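Local coordinates for pirin family protein (Acinetobacter baumannii, PDB 6D0P) that probably acts as a metal-dependent quercetin 2,3-dioxygenase of the pirin family, with iron as the expected cofactor and manganese bound in this crystal, at residues A[208-212]-A[213-217]. Residues are numbered along the deposited sequence; the frame is centred on the assembly and turned at random. Where two conformers were deposited one is given.
Sequences VVVLE and GAVVV
Val210 and Val215 face each other across a corner in the C-terminal cupin domain of this pirin, where the chain leaves one sheet of the beta-sandwich and enters the other. Strand 205-210 runs in the larger sheet, between 227-231 and 245-253; after the bend at 211-213 the chain continues as 214-217, between 237-242 and 221-224. Both valines point inward, and their side chains meet at a slant, methyl to methyl: in the conformer of Val215 described here, one of two deposited, CG2 of Val210 lies 3.5 Å from CG1 of Val215. Val215 turns that methyl between its own N and carbonyl carbon (chi1 51°), while Val210 offers the branch that lies beside its N, its CG1 being anti to N (chi1 180°) and lying 4.3 Å from Gly213 O. Thr246 touches both valines, Leu223 adds to the cover of Val210 and Leu240 to that of Val215, so the corner is lined from both sheets.

Leu211 and Glu212, both facing Lys247 of strand 245-253, form a classic beta bulge at the start of the corner. Leu211 turns away from strand 214-217 and packs on Leu249 and Tyr76. Glu212 also heads outward, its chain extended, and its OE1 forms a salt bridge with Lys247 NZ, tying the bend to the neighbouring strand. Gly213 carries the chain through the bend with a positive phi (114°). Just beyond it, Ala214 turns its methyl away from strand 205-210, onto Arg222 and Glu224, and its backbone N is hydrogen-bonded to Thr246 OG1.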
ATOM      1  N   VAL A 208       6.972  -1.107   9.830  1.00 12.94           N
ATOM      2  CA  VAL A 208       6.793  -2.564   9.805  1.00 13.73           C
ATOM      3  C   VAL A 208       5.304  -2.826   9.992  1.00 13.98           C
ATOM      4  O   VAL A 208       4.726  -2.462  11.016  1.00 13.20           O
ATOM      5  CB  VAL A 208       7.622  -3.277  10.881  1.00 15.03           C
ATOM      6  CG1 VAL A 208       7.377  -4.782  10.895  1.00 15.45           C
ATOM      7  CG2 VAL A 208       9.096  -2.944  10.708  1.00 15.71           C
ATOM      8  N   VAL A 209       4.696  -3.364   8.955  1.00 13.47           N
ATOM      9  CA  VAL A 209       3.266  -3.639   8.977  1.00 14.17           C
ATOM     10  C   VAL A 209       3.068  -5.151   9.141  1.00 14.54           C
ATOM     11  O   VAL A 209       3.603  -5.929   8.358  1.00 14.91           O
ATOM     12  CB  VAL A 209       2.567  -3.132   7.708  1.00 14.73           C
ATOM     13  CG1 VAL A 209       1.065  -3.427   7.737  1.00 16.34           C
ATOM     14  CG2 VAL A 209       2.814  -1.652   7.499  1.00 15.77           C
ATOM     15  N   VAL A 210       2.350  -5.528  10.189  1.00 13.14           N
ATOM     16  CA  VAL A 210       2.011  -6.895  10.429  1.00 14.78           C
ATOM     17  C   VAL A 210       0.535  -7.054  10.071  1.00 14.10           C
ATOM     18  O   VAL A 210      -0.322  -6.537  10.754  1.00 14.85           O
ATOM     19  CB  VAL A 210       2.306  -7.313  11.881  1.00 15.63           C
ATOM     20  CG1 VAL A 210       1.936  -8.771  12.135  1.00 16.41           C
ATOM     21  CG2 VAL A 210       3.757  -7.053  12.224  1.00 17.70           C
ATOM     22  N   LEU A 211       0.253  -7.755   8.980  1.00 14.12           N
ATOM     23  CA  LEU A 211      -1.116  -7.957   8.560  1.00 14.73           C
ATOM     24  C   LEU A 211      -1.781  -9.052   9.391  1.00 15.96           C
ATOM     25  O   LEU A 211      -2.934  -8.894   9.841  1.00 14.78           O
ATOM     26  CB  LEU A 211      -1.145  -8.327   7.075  1.00 15.36           C
ATOM     27  CG  LEU A 211      -0.559  -7.293   6.124  1.00 15.65           C
ATOM     28  CD1 LEU A 211      -0.533  -7.849   4.706  1.00 16.60           C
ATOM     29  CD2 LEU A 211      -1.323  -5.981   6.173  1.00 15.94           C
ATOM     30  N   GLU A 212      -1.047 -10.132   9.619  1.00 16.49           N
ATOM     31  CA  GLU A 212      -1.547 -11.289  10.331  1.00 18.81           C
ATOM     32  C   GLU A 212      -0.349 -12.012  10.943  1.00 17.85           C
ATOM     33  O   GLU A 212       0.695 -12.071  10.322  1.00 17.30           O
ATOM     34  CB  GLU A 212      -2.282 -12.197   9.339  1.00 22.32           C
ATOM     35  CG  GLU A 212      -3.014 -13.364   9.953  1.00 27.27           C
ATOM     36  CD  GLU A 212      -3.541 -14.319   8.883  1.00 35.21           C
ATOM     37  OE1 GLU A 212      -4.409 -13.887   8.033  1.00 36.09           O
ATOM     38  OE2 GLU A 212      -3.063 -15.475   8.854  1.00 39.71           O
ATOM     39  N   GLY A 213      -0.509 -12.514  12.161  1.00 17.76           N
ATOM     40  CA  GLY A 213       0.547 -13.267  12.820  1.00 18.57           C
ATOM     41  C   GLY A 213       1.084 -12.555  14.041  1.00 19.18           C
ATOM     42  O   GLY A 213       0.356 -11.801  14.717  1.00 18.12           O
ATOM     43  N   ALA A 214       2.372 -12.785  14.308  1.00 18.58           N
ATOM     44  CA  ALA A 214       3.027 -12.263  15.511  1.00 18.79           C
ATOM     45  C   ALA A 214       4.536 -12.324  15.312  1.00 18.53           C
ATOM     46  O   ALA A 214       5.086 -13.418  15.064  1.00 19.14           O
ATOM     47  CB  ALA A 214       2.639 -13.087  16.707  1.00 20.55           C
ATOM     48  N   VAL A 215       5.192 -11.168  15.411  0.50 17.41           N
ATOM     49  CA  VAL A 215       6.622 -11.080  15.181  0.50 17.15           C
ATOM     50  C   VAL A 215       7.248 -10.094  16.179  0.50 17.02           C
ATOM     51  O   VAL A 215       6.649  -9.048  16.507  0.50 16.58           O
ATOM     52  CB  VAL A 215       6.894 -10.676  13.723  0.50 16.99           C
ATOM     53  CG1 VAL A 215       6.107  -9.436  13.330  0.50 16.42           C
ATOM     54  CG2 VAL A 215       8.375 -10.490  13.445  0.50 16.88           C
ATOM     55  N   VAL A 216       8.458 -10.438  16.642  1.00 16.91           N
ATOM     56  CA  VAL A 216       9.193  -9.653  17.615  1.00 17.56           C
ATOM     57  C   VAL A 216      10.225  -8.820  16.857  1.00 17.72           C
ATOM     58  O   VAL A 216      11.010  -9.366  16.074  1.00 16.23           O
ATOM     59  CB  VAL A 216       9.870 -10.547  18.673  1.00 18.66           C
ATOM     60  CG1 VAL A 216      10.701  -9.728  19.649  1.00 20.06           C
ATOM     61  CG2 VAL A 216       8.859 -11.397  19.420  1.00 19.53           C
ATOM     62  N   VAL A 217      10.211  -7.506  17.098  1.00 17.92           N
ATOM     63  CA  VAL A 217      11.160  -6.583  16.494  1.00 19.39           C
ATOM     64  C   VAL A 217      12.314  -6.330  17.484  1.00 20.77           C
ATOM     65  O   VAL A 217      12.083  -5.996  18.659  1.00 19.71           O
ATOM     66  CB  VAL A 217      10.477  -5.251  16.126  1.00 20.53           C
ATOM     67  CG1 VAL A 217      11.435  -4.295  15.436  1.00 21.52           C
ATOM     68  CG2 VAL A 217       9.225  -5.457  15.300  1.00 20.04           C
TER